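Local coordinates for protein XoxI (Bacillus cereus ATCC 14579, PDB 3CNW) that is of unknown function but may bind a small hydrophobic ligand, as do other proteins of the Bet v 1-like fold, at residues A[4-9]-A[107-112]; A[33-38]-A[50-55]. All coordinates share one frame; numbering follows the deposited sequence.

Contact 1: residues A[4-9]-A[107-112]; sequences AHTTTS and GTFTPV
Ala4 and Phe109 form a hydrogen-bonded antiparallel pair: Ala4 N donates to Phe109 O (2.9 Å) and Phe109 N to Ala4 O (3.0 Å). On the face it shares with Phe109, Ala4 CB touches the ring at CE2 (3.6 Å). The Phe109 ring bends back toward 4-9 because its CG sits between the backbone N and the carbonyl carbon (chi1 33°). This brings one ring face under Ala4 O.

His5 and Thr108 form the next pair, non-hydrogen-bonded in the backbone, with side chains on the other face. The two lie side by side and point the same way. Thr108 OG1 and His5 ND1 share a hydrogen bond (2.8 Å), with OG1 in the plane of the ring, at its edge. Thr108 CG2 lies against CE1 of the same ring.

Thr6 returns to the Ala4 face. Its backbone pairs with Gly107 in both directions, through Thr6 N to Gly107 O (2.9 Å) and Gly107 N to Thr6 O. Thr6 CG2 reaches the edge of the Phe109 ring at CZ (3.9 Å).

Helix 116-139 packs on this face. Phe123 meets the Phe109 ring, and His124 ND1 hydrogen-bonds to Thr6 OG1. On its far side, strand 101-111 continues the antiparallel sheet into strand 83-94.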
loop_
_atom_site.group_PDB
_atom_site.type_symbol
_atom_site.label_atom_id
_atom_site.label_comp_id
_atom_site.label_asym_id
_atom_site.label_seq_id
_atom_site.Cartn_x
_atom_site.Cartn_y
_atom_site.Cartn_z
ATOM N N ALA A 4 21.445 4.819 -13.780
ATOM C CA ALA A 4 22.039 3.559 -13.367
ATOM C C ALA A 4 20.933 2.617 -12.897
ATOM O O ALA A 4 19.865 3.055 -12.459
ATOM C CB ALA A 4 23.039 3.798 -12.251
ATOM N N HIS A 5 21.195 1.321 -12.997
ATOM C CA HIS A 5 20.232 0.300 -12.613
ATOM C C HIS A 5 20.960 -0.831 -11.914
ATOM O O HIS A 5 22.144 -1.064 -12.159
ATOM C CB HIS A 5 19.562 -0.278 -13.862
ATOM C CG HIS A 5 18.926 0.749 -14.747
ATOM N ND1 HIS A 5 17.682 1.288 -14.489
ATOM C CD2 HIS A 5 19.361 1.330 -15.888
ATOM C CE1 HIS A 5 17.381 2.157 -15.438
ATOM N NE2 HIS A 5 18.379 2.203 -16.299
ATOM N N THR A 6 20.251 -1.538 -11.049
ATOM C CA THR A 6 20.839 -2.676 -10.371
ATOM C C THR A 6 19.749 -3.578 -9.815
ATOM O O THR A 6 18.700 -3.114 -9.362
ATOM C CB THR A 6 21.802 -2.248 -9.232
ATOM O OG1 THR A 6 22.592 -3.377 -8.830
ATOM C CG2 THR A 6 21.036 -1.714 -8.033
ATOM N N THR A 7 20.001 -4.878 -9.869
ATOM C CA THR A 7 19.045 -5.850 -9.382
ATOM C C THR A 7 19.771 -6.983 -8.695
ATOM O O THR A 7 20.901 -7.317 -9.045
ATOM C CB THR A 7 18.224 -6.467 -10.524
ATOM O OG1 THR A 7 17.726 -5.430 -11.376
ATOM C CG2 THR A 7 17.045 -7.248 -9.954
ATOM N N THR A 8 19.108 -7.579 -7.716
ATOM C CA THR A 8 19.663 -8.705 -6.994
ATOM C C THR A 8 18.536 -9.713 -6.877
ATOM O O THR A 8 17.368 -9.341 -6.761
ATOM C CB THR A 8 20.140 -8.309 -5.563
ATOM O OG1 THR A 8 21.124 -7.276 -5.649
ATOM C CG2 THR A 8 20.746 -9.506 -4.849
ATOM N N SER A 9 18.881 -10.989 -6.941
ATOM C CA SER A 9 17.890 -12.042 -6.810
ATOM C C SER A 9 18.380 -12.976 -5.717
ATOM O O SER A 9 19.565 -12.984 -5.382
ATOM C CB SER A 9 17.722 -12.791 -8.131
ATOM O OG SER A 9 17.052 -11.982 -9.075
ATOM N N GLY A 107 16.660 -1.612 -8.750
ATOM C CA GLY A 107 16.757 -0.184 -8.526
ATOM C C GLY A 107 17.206 0.618 -9.731
ATOM O O GLY A 107 17.965 0.140 -10.578
ATOM N N THR A 108 16.717 1.848 -9.800
ATOM C CA THR A 108 17.038 2.767 -10.878
ATOM C C THR A 108 17.245 4.104 -10.196
ATOM O O THR A 108 16.436 4.521 -9.357
ATOM C CB THR A 108 15.878 2.889 -11.889
ATOM O OG1 THR A 108 15.701 1.640 -12.560
ATOM C CG2 THR A 108 16.167 3.970 -12.921
ATOM N N PHE A 109 18.328 4.773 -10.549
ATOM C CA PHE A 109 18.623 6.043 -9.932
ATOM C C PHE A 109 19.600 6.857 -10.771
ATOM O O PHE A 109 20.272 6.328 -11.665
ATOM C CB PHE A 109 19.203 5.801 -8.527
ATOM C CG PHE A 109 20.028 4.541 -8.425
ATOM C CD1 PHE A 109 19.474 3.363 -7.910
ATOM C CD2 PHE A 109 21.355 4.516 -8.881
ATOM C CE1 PHE A 109 20.225 2.179 -7.850
ATOM C CE2 PHE A 109 22.115 3.328 -8.824
ATOM C CZ PHE A 109 21.544 2.160 -8.305
ATOM N N THR A 110 19.650 8.149 -10.467
ATOM C CA THR A 110 20.538 9.099 -11.113
ATOM C C THR A 110 21.584 9.438 -10.050
ATOM O O THR A 110 21.272 10.123 -9.069
ATOM C CB THR A 110 19.799 10.417 -11.487
ATOM O OG1 THR A 110 18.879 10.182 -12.559
ATOM C CG2 THR A 110 20.803 11.489 -11.902
ATOM N N PRO A 111 22.830 8.954 -10.209
ATOM C CA PRO A 111 23.835 9.277 -9.186
ATOM C C PRO A 111 24.259 10.756 -9.146
ATOM O O PRO A 111 24.555 11.367 -10.170
ATOM C CB PRO A 111 24.995 8.331 -9.520
ATOM C CG PRO A 111 24.859 8.122 -10.994
ATOM C CD PRO A 111 23.357 7.978 -11.179
ATOM N N VAL A 112 24.268 11.320 -7.943
ATOM C CA VAL A 112 24.647 12.708 -7.747
ATOM C C VAL A 112 25.875 12.807 -6.850
ATOM O O VAL A 112 25.881 12.316 -5.717
ATOM C CB VAL A 112 23.497 13.519 -7.096
ATOM C CG1 VAL A 112 23.935 14.970 -6.874
ATOM C CG2 VAL A 112 22.257 13.466 -7.980
#

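Contact 2: residues A[33-38]-A[50-55]; sequences LPYIPS and LANPDG
Tyr35 and Asn52 lie side by side and make the polar side-chain contact, with ring and amide planes almost perpendicular (88°). Asn52 ND2 donates to Tyr35 OH, nearly straight but long at 3.4 Å, so the bond is weak. The other end of the amide has a stronger partner: Asn52 OD1 accepts the backbone N of Asp56. This probably fixes the rotation of the amide.

One backbone hydrogen bond joins the segments, from Ala51 N to Ser38 O (3.1 Å). Carbonyl oxygens also meet carbon atoms. Ala51 O faces Pro37 CD (3.0 Å) and the CA of Ile36. Tyr35 O lies near Pro53 CD (3.1 Å) and Asn52 CA.

The remaining contacts are apolar. Tyr35 CG stands anti to the backbone N (chi1 -173°), which carries the ring across Pro53 at about a right angle. Tyr35 CD1 touches Pro53 CD (3.5 Å). Ile36 CG2 meets Leu50 CB (3.9 Å), and Ile36 CD1 packs on Leu50 CD1. Leu29 touches both of these side chains.

Each segment contains a type I beta turn, Leu33 to Ile36 and Asn52 to Gly55. The loop after helix 16-23 packs on the end of strand 47-51 and, through Tyr35, on Phe81 and on Ile126 of helix 116-139. This belongs to the helix-grip (Bet v 1-like) fold, where an antiparallel sheet wraps round a long C-terminal helix.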
loop_
_atom_site.group_PDB
_atom_site.type_symbol
_atom_site.label_atom_id
_atom_site.label_comp_id
_atom_site.label_asym_id
_atom_site.label_seq_id
_atom_site.Cartn_x
_atom_site.Cartn_y
_atom_site.Cartn_z
ATOM N N LEU A 33 15.372 -6.707 7.211
ATOM C CA LEU A 33 16.507 -6.011 6.620
ATOM C C LEU A 33 17.395 -5.432 7.705
ATOM O O LEU A 33 17.057 -4.418 8.303
ATOM C CB LEU A 33 16.005 -4.892 5.702
ATOM C CG LEU A 33 17.003 -3.848 5.196
ATOM C CD1 LEU A 33 18.130 -4.491 4.429
ATOM C CD2 LEU A 33 16.257 -2.890 4.308
ATOM N N PRO A 34 18.554 -6.058 7.956
ATOM C CA PRO A 34 19.476 -5.583 8.984
ATOM C C PRO A 34 19.803 -4.095 8.887
ATOM O O PRO A 34 19.990 -3.424 9.896
ATOM C CB PRO A 34 20.713 -6.461 8.769
ATOM C CG PRO A 34 20.152 -7.727 8.232
ATOM C CD PRO A 34 19.134 -7.211 7.237
ATOM N N TYR A 35 19.860 -3.583 7.665
ATOM C CA TYR A 35 20.191 -2.187 7.421
ATOM C C TYR A 35 19.167 -1.167 7.931
ATOM O O TYR A 35 19.493 0.010 8.094
ATOM C CB TYR A 35 20.395 -1.981 5.925
ATOM C CG TYR A 35 20.896 -0.612 5.584
ATOM C CD1 TYR A 35 22.198 -0.228 5.897
ATOM C CD2 TYR A 35 20.080 0.302 4.932
ATOM C CE1 TYR A 35 22.680 1.039 5.563
ATOM C CE2 TYR A 35 20.549 1.572 4.591
ATOM C CZ TYR A 35 21.851 1.933 4.908
ATOM O OH TYR A 35 22.318 3.188 4.561
ATOM N N ILE A 36 17.932 -1.607 8.155
ATOM C CA ILE A 36 16.879 -0.706 8.631
ATOM C C ILE A 36 16.321 -1.164 9.967
ATOM O O ILE A 36 15.296 -1.837 10.026
ATOM C CB ILE A 36 15.716 -0.603 7.612
ATOM C CG1 ILE A 36 16.248 -0.067 6.284
ATOM C CG2 ILE A 36 14.638 0.347 8.125
ATOM C CD1 ILE A 36 16.999 1.274 6.410
ATOM N N PRO A 37 16.995 -0.795 11.064
ATOM C CA PRO A 37 16.581 -1.167 12.423
ATOM C C PRO A 37 15.229 -0.586 12.840
ATOM O O PRO A 37 14.542 -1.157 13.680
ATOM C CB PRO A 37 17.699 -0.606 13.299
ATOM C CG PRO A 37 18.841 -0.419 12.375
ATOM C CD PRO A 37 18.211 0.033 11.103
ATOM N N SER A 38 14.852 0.547 12.260
ATOM C CA SER A 38 13.607 1.192 12.643
ATOM C C SER A 38 12.828 1.810 11.485
ATOM O O SER A 38 13.403 2.430 10.600
ATOM C CB SER A 38 13.908 2.266 13.691
ATOM O OG SER A 38 12.746 3.020 13.980
ATOM N N LEU A 50 12.678 5.834 7.756
ATOM C CA LEU A 50 13.625 4.803 8.154
ATOM C C LEU A 50 14.868 5.340 8.823
ATOM O O LEU A 50 15.300 6.460 8.565
ATOM C CB LEU A 50 14.080 4.014 6.928
ATOM C CG LEU A 50 12.995 3.612 5.942
ATOM C CD1 LEU A 50 13.633 2.810 4.811
ATOM C CD2 LEU A 50 11.909 2.805 6.668
ATOM N N ALA A 51 15.453 4.508 9.667
ATOM C CA ALA A 51 16.692 4.851 10.329
ATOM C C ALA A 51 17.688 3.816 9.836
ATOM O O ALA A 51 17.370 2.628 9.771
ATOM C CB ALA A 51 16.538 4.754 11.843
ATOM N N ASN A 52 18.874 4.258 9.447
ATOM C CA ASN A 52 19.896 3.324 8.997
ATOM C C ASN A 52 20.804 3.143 10.213
ATOM O O ASN A 52 20.644 3.840 11.218
ATOM C CB ASN A 52 20.654 3.891 7.789
ATOM C CG ASN A 52 21.638 4.984 8.161
ATOM O OD1 ASN A 52 21.543 5.607 9.218
ATOM N ND2 ASN A 52 22.591 5.228 7.273
ATOM N N PRO A 53 21.765 2.214 10.148
ATOM C CA PRO A 53 22.642 2.015 11.303
ATOM C C PRO A 53 23.279 3.282 11.890
ATOM O O PRO A 53 23.493 3.368 13.104
ATOM C CB PRO A 53 23.680 1.029 10.771
ATOM C CG PRO A 53 22.893 0.226 9.785
ATOM C CD PRO A 53 22.140 1.307 9.049
ATOM N N ASP A 54 23.578 4.263 11.041
ATOM C CA ASP A 54 24.196 5.501 11.510
ATOM C C ASP A 54 23.199 6.549 11.983
ATOM O O ASP A 54 23.558 7.713 12.157
ATOM C CB ASP A 54 25.072 6.104 10.418
ATOM C CG ASP A 54 26.229 5.213 10.055
ATOM O OD1 ASP A 54 26.867 4.659 10.983
ATOM O OD2 ASP A 54 26.501 5.074 8.842
ATOM N N GLY A 55 21.955 6.135 12.189
ATOM C CA GLY A 55 20.946 7.068 12.643
ATOM C C GLY A 55 20.462 8.070 11.606
ATOM O O GLY A 55 19.713 8.982 11.947
#

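In the fold
The chain starts with strand 4-12, an outermost strand of the sheet. Helix 16-23 and a loop lead to residues 33-38, the first half of contact 2. Strands 38-42 and 47-51 follow, and contact 2 closes this short loop with 50-55. The chain then runs through strands 57-66, 71-76 and 83-94 to strand 101-111. There contact 1 closes the large loop, pairing 107-112 with 4-9. Contact 2 is nested inside it. The contacts do not touch: their centres lie about 20 Å apart and their nearest atoms about 11 Å. Contact 1 joins the sheet's first and last strands in sequence. Contact 2 ties the loop after helix 16-23 to strand 47-51, next to the other edge strand, 38-42.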